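Local coordinates for protein glycosaminoglycan xylosylkinase (Hydra vulgaris, PDB 5XOM) that probably phosphorylates the xylose of glycosaminoglycan linkers, as a member of the Fam20 family of secretory-pathway kinases, at residues C319-S324 against N386-D391; H225-T230 against H243-V248; V220-H225 against H280-E285. One frame throughout, in Å; residues are numbered along the deposited sequence.

Contact 1. Residues C319-S324 against N386-D391; sequences CRLRSS and NVIIED
The flat guanidinium of R320 has I389 CD1 over the centre of one face, 3.7 Å above its plane. I389 CD1 also packs on R320 CB, and I389 CG1 meets R320 NH2. The guanidinium of R322 is met at its edge instead. D391 comes in side-on, and the guanidinium and carboxylate planes are only 14° apart. The R322 chain bends at chi3 (-65°), which turns NE toward D391. R322 NH2 donates to the syn lone pair of D391 OD2 at 2.8 Å, and R322 NE donates to both carboxylate oxygens, a bidentate salt bridge. R322 NH1 forms salt bridges with D262 and D265, so three carboxylates share this one guanidinium and would probably stabilise its charge. The backbones form a short parallel pairing. L321 N binds V387 O at 2.8 Å, and I389 N binds L321 O at 2.9 Å with an N-H...O angle of 169°. S323 N reaches I389 O at 2.8 Å. A water joins S323 OG to E390 OE1, and E390 OE2 takes the backbone N-H of H392. On the L321 side, I388 CD1 touches L321 CB at 4.1 Å and I388 CG2 touches S323 CB. The pairing brings the C-terminal tail back beside the start of helix 323-334. Helix 259-273 packs against L321, R322, I389 and D391. Helix 358-382 covers L321, V387 and I388, and its C378 forms a disulfide with C319.

Contact 2. Residues H225-T230 against H243-V248; sequences HPWRRT and HYCESV
P226 O accepts a short hydrogen bond of 2.6 Å from Y244 OH. The hydroxyl lies 27° out of the carbonyl plane. The same tyrosine turns a ring edge onto the indole of W227, an edge-to-face pair with planes at 80°. Y244 CD2 lies 3.6 Å from W227 NE1, and Y244 CE2 sits over the indole face, offset toward its rim. Y244 CG is anti to the backbone N (chi1 178°), and the ring beyond it lies against the loop. W227 NE1 is hydrogen-bonded to Q317. An alanine in place of Y244 would probably leave P226 O without this donor and open a gap over the W227 face. V248, one helical turn on, adds apolar contacts: its CG1 meets P226 CB at 4.2 Å and its CG2 meets W227 CH2 at 4.1 Å. Residues H225 to R228 form a type I beta turn. Within it, W227 N binds H225 ND1 at 3.0 Å, in the imidazole plane. The contact joins the loop after strand 221-224 to the short helix 244-248. Helix 313-318 packs on W227 and is tied to helix 244-248 by the C245-C318 disulfide, while helix 259-273 touches P226 and W227.

Contact 3. Residues V220-H225 against H280-E285; sequences VLKLPH and HYEYIE
Strands 221-224 and 280-285 run antiparallel, with L221-Y283 and L223-Y281 as hydrogen-bonded pairs joined by four N-H...O bonds. L221, L223, Y281 and Y283 share one face. L221 CB sits over the Y283 ring, 4.0 Å from its centroid, in a CH-pi contact. Y283 CG stands between the backbone N and the carbonyl carbon (chi1 64°), and the ring beyond it lies against L221. L223 CD1 bridges both tyrosines, 3.5 Å from Y281 OH and 3.8 Å from Y283 CE1. Y281 OH is hydrogen-bonded to Y254 and R259, and R259 also makes a cation-pi contact with Y283. The two strands belong to a three-stranded antiparallel sheet, with 280-286 in the middle and 289-292 on its other side. This sheet lies in a kinase-like domain of the Fam20 family. On the opposite face, K222 and E282 lie side by side and point the same way. Their salt bridge is long, with K222 NZ 3.6 Å from E282 OE1. V220 CG1 packs on E282 CB at 3.4 Å. P224 CA lies over the face of the H280 ring, while the Y281 edge meets the H225 face in an offset edge-to-face pair, planes at 84°.

Overall arrangement
Contacts 2 and 3 are continuous. They share H225, and P226 CD touches Y281 CE2 at 4.1 Å. Contact 1 touches neither; its nearest atoms are about 5 Å from contact 2 and about 12 Å from contact 3. Contact 2 is buried, whereas contacts 1 and 3 are partly buried. Helix 259-273 packs against all three. Contacts 1 and 3 are strand pairings, one parallel at the C-terminal tail and one antiparallel, and contact 2 joins a loop to a helix. Contact 1 has a bidentate salt bridge. Contact 2 rests on an edge-to-face pair and one hydroxyl bond, contact 3 on backbone hydrogen bonds, with tyrosines on one face and a long ion pair on the other.

Contact 1. Residues C319-S324 against N386-D391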
loop_
_atom_site.group_PDB
_atom_site.type_symbol
_atom_site.label_atom_id
_atom_site.label_comp_id
_atom_site.label_asym_id
_atom_site.label_seq_id
_atom_site.Cartn_x
_atom_site.Cartn_y
_atom_site.Cartn_z
ATOM N N CYS A 319 -17.270 -22.105 -20.305
ATOM C CA CYS A 319 -15.875 -22.505 -20.491
ATOM C C CYS A 319 -15.028 -21.336 -20.987
ATOM O O CYS A 319 -14.344 -21.412 -22.010
ATOM C CB CYS A 319 -15.764 -23.715 -21.416
ATOM S SG CYS A 319 -16.150 -25.270 -20.565
ATOM N N ARG A 320 -15.145 -20.217 -20.284
ATOM C CA ARG A 320 -14.238 -19.095 -20.432
ATOM C C ARG A 320 -13.763 -18.701 -19.042
ATOM O O ARG A 320 -14.523 -18.778 -18.070
ATOM C CB ARG A 320 -14.922 -17.921 -21.139
ATOM C CG ARG A 320 -15.496 -18.304 -22.509
ATOM C CD ARG A 320 -16.454 -17.252 -23.050
ATOM N NE ARG A 320 -15.820 -15.946 -23.181
ATOM C CZ ARG A 320 -15.121 -15.567 -24.248
ATOM N NH1 ARG A 320 -14.982 -16.394 -25.278
ATOM N NH2 ARG A 320 -14.568 -14.361 -24.285
ATOM N N LEU A 321 -12.504 -18.299 -18.941
ATOM C CA LEU A 321 -11.935 -17.972 -17.644
ATOM C C LEU A 321 -10.878 -16.908 -17.841
ATOM O O LEU A 321 -9.993 -17.059 -18.688
ATOM C CB LEU A 321 -11.329 -19.204 -16.960
ATOM C CG LEU A 321 -10.658 -18.966 -15.597
ATOM C CD1 LEU A 321 -11.620 -18.331 -14.593
ATOM C CD2 LEU A 321 -10.086 -20.261 -15.039
ATOM N N ARG A 322 -10.988 -15.834 -17.066
ATOM C CA ARG A 322 -10.025 -14.749 -17.161
ATOM C C ARG A 322 -8.643 -15.229 -16.752
ATOM O O ARG A 322 -8.488 -15.970 -15.779
ATOM C CB ARG A 322 -10.461 -13.579 -16.290
ATOM C CG ARG A 322 -9.394 -12.515 -16.099
ATOM C CD ARG A 322 -9.972 -11.262 -15.450
ATOM N NE ARG A 322 -10.948 -10.589 -16.301
ATOM C CZ ARG A 322 -12.189 -10.319 -15.927
ATOM N NH1 ARG A 322 -12.632 -10.658 -14.717
ATOM N NH2 ARG A 322 -13.021 -9.697 -16.760
ATOM N N SER A 323 -7.633 -14.780 -17.501
ATOM C CA SER A 323 -6.281 -15.297 -17.332
ATOM C C SER A 323 -5.744 -15.030 -15.929
ATOM O O SER A 323 -5.159 -15.921 -15.305
ATOM C CB SER A 323 -5.356 -14.702 -18.393
ATOM O OG SER A 323 -4.017 -15.135 -18.214
ATOM N N SER A 324 -5.893 -13.796 -15.431
ATOM C CA SER A 324 -5.385 -13.477 -14.097
ATOM C C SER A 324 -6.047 -14.339 -13.025
ATOM O O SER A 324 -5.397 -14.741 -12.052
ATOM C CB SER A 324 -5.574 -11.992 -13.778
ATOM O OG SER A 324 -6.918 -11.580 -13.953
ATOM N N ASN A 386 -8.448 -21.632 -25.853
ATOM C CA ASN A 386 -9.751 -21.035 -26.149
ATOM C C ASN A 386 -10.598 -20.812 -24.899
ATOM O O ASN A 386 -11.679 -20.209 -24.991
ATOM C CB ASN A 386 -10.562 -21.900 -27.128
ATOM C CG ASN A 386 -9.784 -22.239 -28.386
ATOM O OD1 ASN A 386 -9.692 -23.408 -28.766
ATOM N ND2 ASN A 386 -9.181 -21.239 -29.004
ATOM N N VAL A 387 -10.149 -21.289 -23.742
ATOM C CA VAL A 387 -10.838 -21.059 -22.473
ATOM C C VAL A 387 -10.206 -19.910 -21.701
ATOM O O VAL A 387 -10.913 -19.080 -21.135
ATOM C CB VAL A 387 -10.858 -22.351 -21.627
ATOM C CG1 VAL A 387 -11.199 -22.022 -20.177
ATOM C CG2 VAL A 387 -11.846 -23.352 -22.209
ATOM N N ILE A 388 -8.879 -19.859 -21.648
ATOM C CA ILE A 388 -8.177 -18.795 -20.942
ATOM C C ILE A 388 -8.200 -17.538 -21.805
ATOM O O ILE A 388 -7.621 -17.513 -22.894
ATOM C CB ILE A 388 -6.738 -19.219 -20.617
ATOM C CG1 ILE A 388 -6.751 -20.449 -19.707
ATOM C CG2 ILE A 388 -5.968 -18.076 -19.997
ATOM C CD1 ILE A 388 -7.658 -20.297 -18.495
ATOM N N ILE A 389 -8.873 -16.494 -21.320
ATOM C CA ILE A 389 -8.963 -15.212 -22.014
ATOM C C ILE A 389 -8.113 -14.194 -21.271
ATOM O O ILE A 389 -8.365 -13.896 -20.096
ATOM C CB ILE A 389 -10.414 -14.720 -22.145
ATOM C CG1 ILE A 389 -11.171 -15.518 -23.207
ATOM C CG2 ILE A 389 -10.440 -13.251 -22.525
ATOM C CD1 ILE A 389 -11.929 -16.675 -22.681
ATOM N N GLU A 390 -7.111 -13.651 -21.959
ATOM C CA GLU A 390 -6.299 -12.564 -21.420
ATOM C C GLU A 390 -6.946 -11.252 -21.845
ATOM O O GLU A 390 -6.738 -10.779 -22.963
ATOM C CB GLU A 390 -4.855 -12.660 -21.902
ATOM C CG GLU A 390 -4.003 -11.467 -21.481
ATOM C CD GLU A 390 -3.896 -11.321 -19.968
ATOM O OE1 GLU A 390 -3.066 -12.020 -19.348
ATOM O OE2 GLU A 390 -4.660 -10.520 -19.390
ATOM N N ASP A 391 -7.761 -10.678 -20.961
ATOM C CA ASP A 391 -8.372 -9.380 -21.203
ATOM C C ASP A 391 -7.671 -8.265 -20.442
ATOM O O ASP A 391 -8.187 -7.145 -20.389
ATOM C CB ASP A 391 -9.864 -9.409 -20.843
ATOM C CG ASP A 391 -10.120 -9.553 -19.338
ATOM O OD1 ASP A 391 -9.185 -9.880 -18.572
ATOM O OD2 ASP A 391 -11.278 -9.326 -18.921
HETATM O O HOH W 1 -2.986 -12.715 -16.855
HETATM O O HOH W 2 -6.714 -11.460 -17.281
#

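Contact 2. Residues H225-T230 against H243-V248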
loop_
_atom_site.group_PDB
_atom_site.type_symbol
_atom_site.label_atom_id
_atom_site.label_comp_id
_atom_site.label_asym_id
_atom_site.label_seq_id
_atom_site.Cartn_x
_atom_site.Cartn_y
_atom_site.Cartn_z
ATOM N N HIS A 225 -29.303 -11.788 -12.639
ATOM C CA HIS A 225 -28.237 -12.711 -13.020
ATOM C C HIS A 225 -28.765 -13.696 -14.059
ATOM O O HIS A 225 -29.792 -14.340 -13.825
ATOM C CB HIS A 225 -27.731 -13.473 -11.801
ATOM C CG HIS A 225 -26.355 -14.041 -11.966
ATOM N ND1 HIS A 225 -26.054 -15.000 -12.908
ATOM C CD2 HIS A 225 -25.208 -13.814 -11.280
ATOM C CE1 HIS A 225 -24.776 -15.320 -12.816
ATOM N NE2 HIS A 225 -24.240 -14.618 -11.833
ATOM N N PRO A 226 -28.114 -13.820 -15.223
ATOM C CA PRO A 226 -28.585 -14.782 -16.234
ATOM C C PRO A 226 -28.714 -16.203 -15.704
ATOM O O PRO A 226 -29.478 -17.002 -16.253
ATOM C CB PRO A 226 -27.519 -14.686 -17.333
ATOM C CG PRO A 226 -26.983 -13.300 -17.209
ATOM C CD PRO A 226 -27.006 -12.989 -15.727
ATOM N N TRP A 227 -27.974 -16.536 -14.644
ATOM C CA TRP A 227 -28.008 -17.876 -14.070
ATOM C C TRP A 227 -28.782 -17.931 -12.757
ATOM O O TRP A 227 -28.593 -18.863 -11.969
ATOM C CB TRP A 227 -26.585 -18.401 -13.883
ATOM C CG TRP A 227 -25.978 -18.884 -15.169
ATOM C CD1 TRP A 227 -26.019 -20.155 -15.661
ATOM C CD2 TRP A 227 -25.251 -18.105 -16.129
ATOM N NE1 TRP A 227 -25.362 -20.218 -16.867
ATOM C CE2 TRP A 227 -24.880 -18.974 -17.177
ATOM C CE3 TRP A 227 -24.875 -16.760 -16.205
ATOM C CZ2 TRP A 227 -24.152 -18.542 -18.285
ATOM C CZ3 TRP A 227 -24.150 -16.333 -17.305
ATOM C CH2 TRP A 227 -23.797 -17.221 -18.331
ATOM N N ARG A 228 -29.663 -16.963 -12.515
ATOM C CA ARG A 228 -30.470 -16.963 -11.304
ATOM C C ARG A 228 -31.399 -18.173 -11.261
ATOM O O ARG A 228 -31.744 -18.771 -12.285
ATOM C CB ARG A 228 -31.287 -15.674 -11.205
ATOM C CG ARG A 228 -32.349 -15.502 -12.285
ATOM C CD ARG A 228 -32.878 -14.076 -12.271
ATOM N NE ARG A 228 -33.928 -13.850 -13.261
ATOM C CZ ARG A 228 -33.702 -13.582 -14.545
ATOM N NH1 ARG A 228 -32.460 -13.515 -15.007
ATOM N NH2 ARG A 228 -34.722 -13.386 -15.374
ATOM N N ARG A 229 -31.805 -18.528 -10.048
ATOM C CA ARG A 229 -32.704 -19.645 -9.823
ATOM C C ARG A 229 -34.153 -19.191 -9.950
ATOM O O ARG A 229 -34.459 -17.998 -10.039
ATOM C CB ARG A 229 -32.449 -20.265 -8.449
ATOM C CG ARG A 229 -31.039 -20.764 -8.310
ATOM C CD ARG A 229 -30.634 -21.044 -6.877
ATOM N NE ARG A 229 -29.214 -21.372 -6.854
ATOM C CZ ARG A 229 -28.729 -22.578 -7.121
ATOM N NH1 ARG A 229 -29.553 -23.573 -7.418
ATOM N NH2 ARG A 229 -27.421 -22.791 -7.094
ATOM N N THR A 230 -35.057 -20.169 -9.961
ATOM C CA THR A 230 -36.470 -19.872 -10.160
ATOM C C THR A 230 -37.166 -19.478 -8.866
ATOM O O THR A 230 -38.157 -18.738 -8.903
ATOM C CB THR A 230 -37.175 -21.082 -10.768
ATOM O OG1 THR A 230 -36.918 -22.229 -9.949
ATOM C CG2 THR A 230 -36.652 -21.345 -12.167
ATOM N N HIS A 243 -26.423 -25.564 -23.953
ATOM C CA HIS A 243 -25.781 -24.520 -24.741
ATOM C C HIS A 243 -26.275 -23.132 -24.340
ATOM O O HIS A 243 -26.281 -22.206 -25.158
ATOM C CB HIS A 243 -26.022 -24.787 -26.227
ATOM C CG HIS A 243 -25.662 -26.180 -26.647
ATOM N ND1 HIS A 243 -24.593 -26.460 -27.470
ATOM C CD2 HIS A 243 -26.228 -27.374 -26.347
ATOM C CE1 HIS A 243 -24.516 -27.765 -27.661
ATOM N NE2 HIS A 243 -25.497 -28.342 -26.990
ATOM N N TYR A 244 -26.697 -22.988 -23.080
ATOM C CA TYR A 244 -27.324 -21.762 -22.596
ATOM C C TYR A 244 -26.405 -20.547 -22.693
ATOM O O TYR A 244 -26.884 -19.437 -22.951
ATOM C CB TYR A 244 -27.766 -21.961 -21.146
ATOM C CG TYR A 244 -28.383 -20.740 -20.507
ATOM C CD1 TYR A 244 -29.672 -20.338 -20.835
ATOM C CD2 TYR A 244 -27.668 -19.973 -19.595
ATOM C CE1 TYR A 244 -30.243 -19.223 -20.254
ATOM C CE2 TYR A 244 -28.229 -18.853 -19.007
ATOM C CZ TYR A 244 -29.514 -18.479 -19.343
ATOM O OH TYR A 244 -30.071 -17.364 -18.760
ATOM N N CYS A 245 -25.094 -20.723 -22.480
ATOM C CA CYS A 245 -24.184 -19.578 -22.547
ATOM C C CYS A 245 -24.186 -18.961 -23.938
ATOM O O CYS A 245 -24.119 -17.735 -24.082
ATOM C CB CYS A 245 -22.764 -19.986 -22.152
ATOM S SG CYS A 245 -21.604 -18.588 -21.944
ATOM N N GLU A 246 -24.255 -19.801 -24.974
ATOM C CA GLU A 246 -24.351 -19.312 -26.346
ATOM C C GLU A 246 -25.502 -18.325 -26.506
ATOM O O GLU A 246 -25.399 -17.352 -27.259
ATOM C CB GLU A 246 -24.521 -20.504 -27.286
ATOM C CG GLU A 246 -23.339 -21.463 -27.278
ATOM C CD GLU A 246 -23.613 -22.742 -28.052
ATOM O OE1 GLU A 246 -24.506 -22.739 -28.927
ATOM O OE2 GLU A 246 -22.910 -23.747 -27.803
ATOM N N SER A 247 -26.607 -18.559 -25.792
ATOM C CA SER A 247 -27.746 -17.646 -25.844
ATOM C C SER A 247 -27.478 -16.343 -25.087
ATOM O O SER A 247 -27.975 -15.286 -25.488
ATOM C CB SER A 247 -28.984 -18.342 -25.286
ATOM O OG SER A 247 -29.889 -17.443 -24.780
ATOM N N VAL A 248 -26.722 -16.403 -23.988
ATOM C CA VAL A 248 -26.485 -15.215 -23.171
ATOM C C VAL A 248 -25.619 -14.206 -23.914
ATOM O O VAL A 248 -25.866 -12.997 -23.860
ATOM C CB VAL A 248 -25.856 -15.611 -21.824
ATOM C CG1 VAL A 248 -25.526 -14.370 -20.998
ATOM C CG2 VAL A 248 -26.788 -16.535 -21.067
#

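Contact 3. Residues V220-H225 against H280-E285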
loop_
_atom_site.group_PDB
_atom_site.type_symbol
_atom_site.label_atom_id
_atom_site.label_comp_id
_atom_site.label_asym_id
_atom_site.label_seq_id
_atom_site.Cartn_x
_atom_site.Cartn_y
_atom_site.Cartn_z
ATOM N N VAL A 220 -24.174 2.151 -7.450
ATOM C CA VAL A 220 -24.262 0.732 -7.767
ATOM C C VAL A 220 -25.515 0.495 -8.597
ATOM O O VAL A 220 -26.599 0.976 -8.246
ATOM C CB VAL A 220 -24.272 -0.116 -6.483
ATOM C CG1 VAL A 220 -24.647 -1.537 -6.794
ATOM C CG2 VAL A 220 -22.905 -0.068 -5.818
ATOM N N LEU A 221 -25.366 -0.235 -9.700
ATOM C CA LEU A 221 -26.482 -0.627 -10.550
ATOM C C LEU A 221 -26.701 -2.131 -10.450
ATOM O O LEU A 221 -25.745 -2.901 -10.322
ATOM C CB LEU A 221 -26.239 -0.222 -12.007
ATOM C CG LEU A 221 -26.250 1.285 -12.276
ATOM C CD1 LEU A 221 -25.820 1.577 -13.701
ATOM C CD2 LEU A 221 -27.639 1.867 -12.000
ATOM N N LYS A 222 -27.965 -2.543 -10.510
ATOM C CA LYS A 222 -28.356 -3.929 -10.311
ATOM C C LYS A 222 -29.059 -4.467 -11.551
ATOM O O LYS A 222 -29.923 -3.798 -12.124
ATOM C CB LYS A 222 -29.271 -4.054 -9.093
ATOM C CG LYS A 222 -29.733 -5.465 -8.792
ATOM C CD LYS A 222 -30.948 -5.445 -7.880
ATOM C CE LYS A 222 -30.654 -4.694 -6.590
ATOM N NZ LYS A 222 -29.963 -5.545 -5.584
ATOM N N LEU A 223 -28.692 -5.683 -11.951
ATOM C CA LEU A 223 -29.318 -6.411 -13.044
ATOM C C LEU A 223 -29.580 -7.848 -12.624
ATOM O O LEU A 223 -28.889 -8.377 -11.747
ATOM C CB LEU A 223 -28.445 -6.404 -14.310
ATOM C CG LEU A 223 -28.289 -5.071 -15.043
ATOM C CD1 LEU A 223 -27.308 -5.195 -16.207
ATOM C CD2 LEU A 223 -29.648 -4.595 -15.539
ATOM N N PRO A 224 -30.580 -8.498 -13.220
ATOM C CA PRO A 224 -30.808 -9.919 -12.923
ATOM C C PRO A 224 -29.664 -10.784 -13.433
ATOM O O PRO A 224 -29.126 -10.557 -14.519
ATOM C CB PRO A 224 -32.120 -10.234 -13.659
ATOM C CG PRO A 224 -32.251 -9.167 -14.691
ATOM C CD PRO A 224 -31.619 -7.942 -14.105
ATOM N N HIS A 225 -29.303 -11.788 -12.639
ATOM C CA HIS A 225 -28.237 -12.711 -13.020
ATOM C C HIS A 225 -28.765 -13.696 -14.059
ATOM O O HIS A 225 -29.792 -14.340 -13.825
ATOM C CB HIS A 225 -27.731 -13.473 -11.801
ATOM C CG HIS A 225 -26.355 -14.041 -11.966
ATOM N ND1 HIS A 225 -26.054 -15.000 -12.908
ATOM C CD2 HIS A 225 -25.208 -13.814 -11.280
ATOM C CE1 HIS A 225 -24.776 -15.320 -12.816
ATOM N NE2 HIS A 225 -24.240 -14.618 -11.833
ATOM N N HIS A 280 -29.725 -11.483 -8.328
ATOM C CA HIS A 280 -29.399 -10.220 -8.975
ATOM C C HIS A 280 -27.973 -9.846 -8.605
ATOM O O HIS A 280 -27.573 -9.982 -7.447
ATOM C CB HIS A 280 -30.348 -9.092 -8.543
ATOM C CG HIS A 280 -31.723 -9.198 -9.120
ATOM N ND1 HIS A 280 -32.614 -10.181 -8.749
ATOM C CD2 HIS A 280 -32.362 -8.439 -10.041
ATOM C CE1 HIS A 280 -33.742 -10.026 -9.417
ATOM N NE2 HIS A 280 -33.615 -8.975 -10.209
ATOM N N TYR A 281 -27.201 -9.382 -9.581
ATOM C CA TYR A 281 -25.850 -8.921 -9.307
ATOM C C TYR A 281 -25.795 -7.402 -9.386
ATOM O O TYR A 281 -26.680 -6.750 -9.948
ATOM C CB TYR A 281 -24.833 -9.563 -10.261
ATOM C CG TYR A 281 -24.942 -9.142 -11.713
ATOM C CD1 TYR A 281 -24.236 -8.045 -12.192
ATOM C CD2 TYR A 281 -25.731 -9.853 -12.607
ATOM C CE1 TYR A 281 -24.317 -7.660 -13.514
ATOM C CE2 TYR A 281 -25.820 -9.477 -13.938
ATOM C CZ TYR A 281 -25.109 -8.378 -14.384
ATOM O OH TYR A 281 -25.188 -7.990 -15.704
ATOM N N GLU A 282 -24.746 -6.841 -8.795
ATOM C CA GLU A 282 -24.565 -5.401 -8.712
ATOM C C GLU A 282 -23.172 -5.038 -9.208
ATOM O O GLU A 282 -22.220 -5.807 -9.045
ATOM C CB GLU A 282 -24.777 -4.908 -7.274
ATOM C CG GLU A 282 -26.223 -5.015 -6.803
ATOM C CD GLU A 282 -26.388 -4.790 -5.309
ATOM O OE1 GLU A 282 -26.920 -3.727 -4.921
ATOM O OE2 GLU A 282 -25.992 -5.675 -4.519
ATOM N N TYR A 283 -23.060 -3.856 -9.815
ATOM C CA TYR A 283 -21.803 -3.450 -10.425
ATOM C C TYR A 283 -21.619 -1.944 -10.310
ATOM O O TYR A 283 -22.588 -1.192 -10.180
ATOM C CB TYR A 283 -21.724 -3.897 -11.892
ATOM C CG TYR A 283 -22.748 -3.283 -12.828
ATOM C CD1 TYR A 283 -24.015 -3.841 -12.971
ATOM C CD2 TYR A 283 -22.431 -2.174 -13.602
ATOM C CE1 TYR A 283 -24.949 -3.289 -13.847
ATOM C CE2 TYR A 283 -23.355 -1.618 -14.483
ATOM C CZ TYR A 283 -24.610 -2.178 -14.600
ATOM O OH TYR A 283 -25.523 -1.623 -15.470
ATOM N N ILE A 284 -20.355 -1.517 -10.325
ATOM C CA ILE A 284 -19.997 -0.110 -10.404
ATOM C C ILE A 284 -19.573 0.183 -11.836
ATOM O O ILE A 284 -19.250 -0.721 -12.611
ATOM C CB ILE A 284 -18.876 0.275 -9.406
ATOM C CG1 ILE A 284 -17.623 -0.572 -9.650
ATOM C CG2 ILE A 284 -19.369 0.133 -7.967
ATOM C CD1 ILE A 284 -16.417 -0.156 -8.806
ATOM N N GLU A 285 -19.576 1.462 -12.202
ATOM C CA GLU A 285 -19.291 1.825 -13.585
ATOM C C GLU A 285 -18.910 3.298 -13.662
ATOM O O GLU A 285 -19.502 4.136 -12.978
ATOM C CB GLU A 285 -20.499 1.524 -14.482
ATOM C CG GLU A 285 -20.256 1.758 -15.968
ATOM C CD GLU A 285 -21.408 1.250 -16.816
ATOM O OE1 GLU A 285 -22.516 1.794 -16.681
ATOM O OE2 GLU A 285 -21.211 0.310 -17.614
#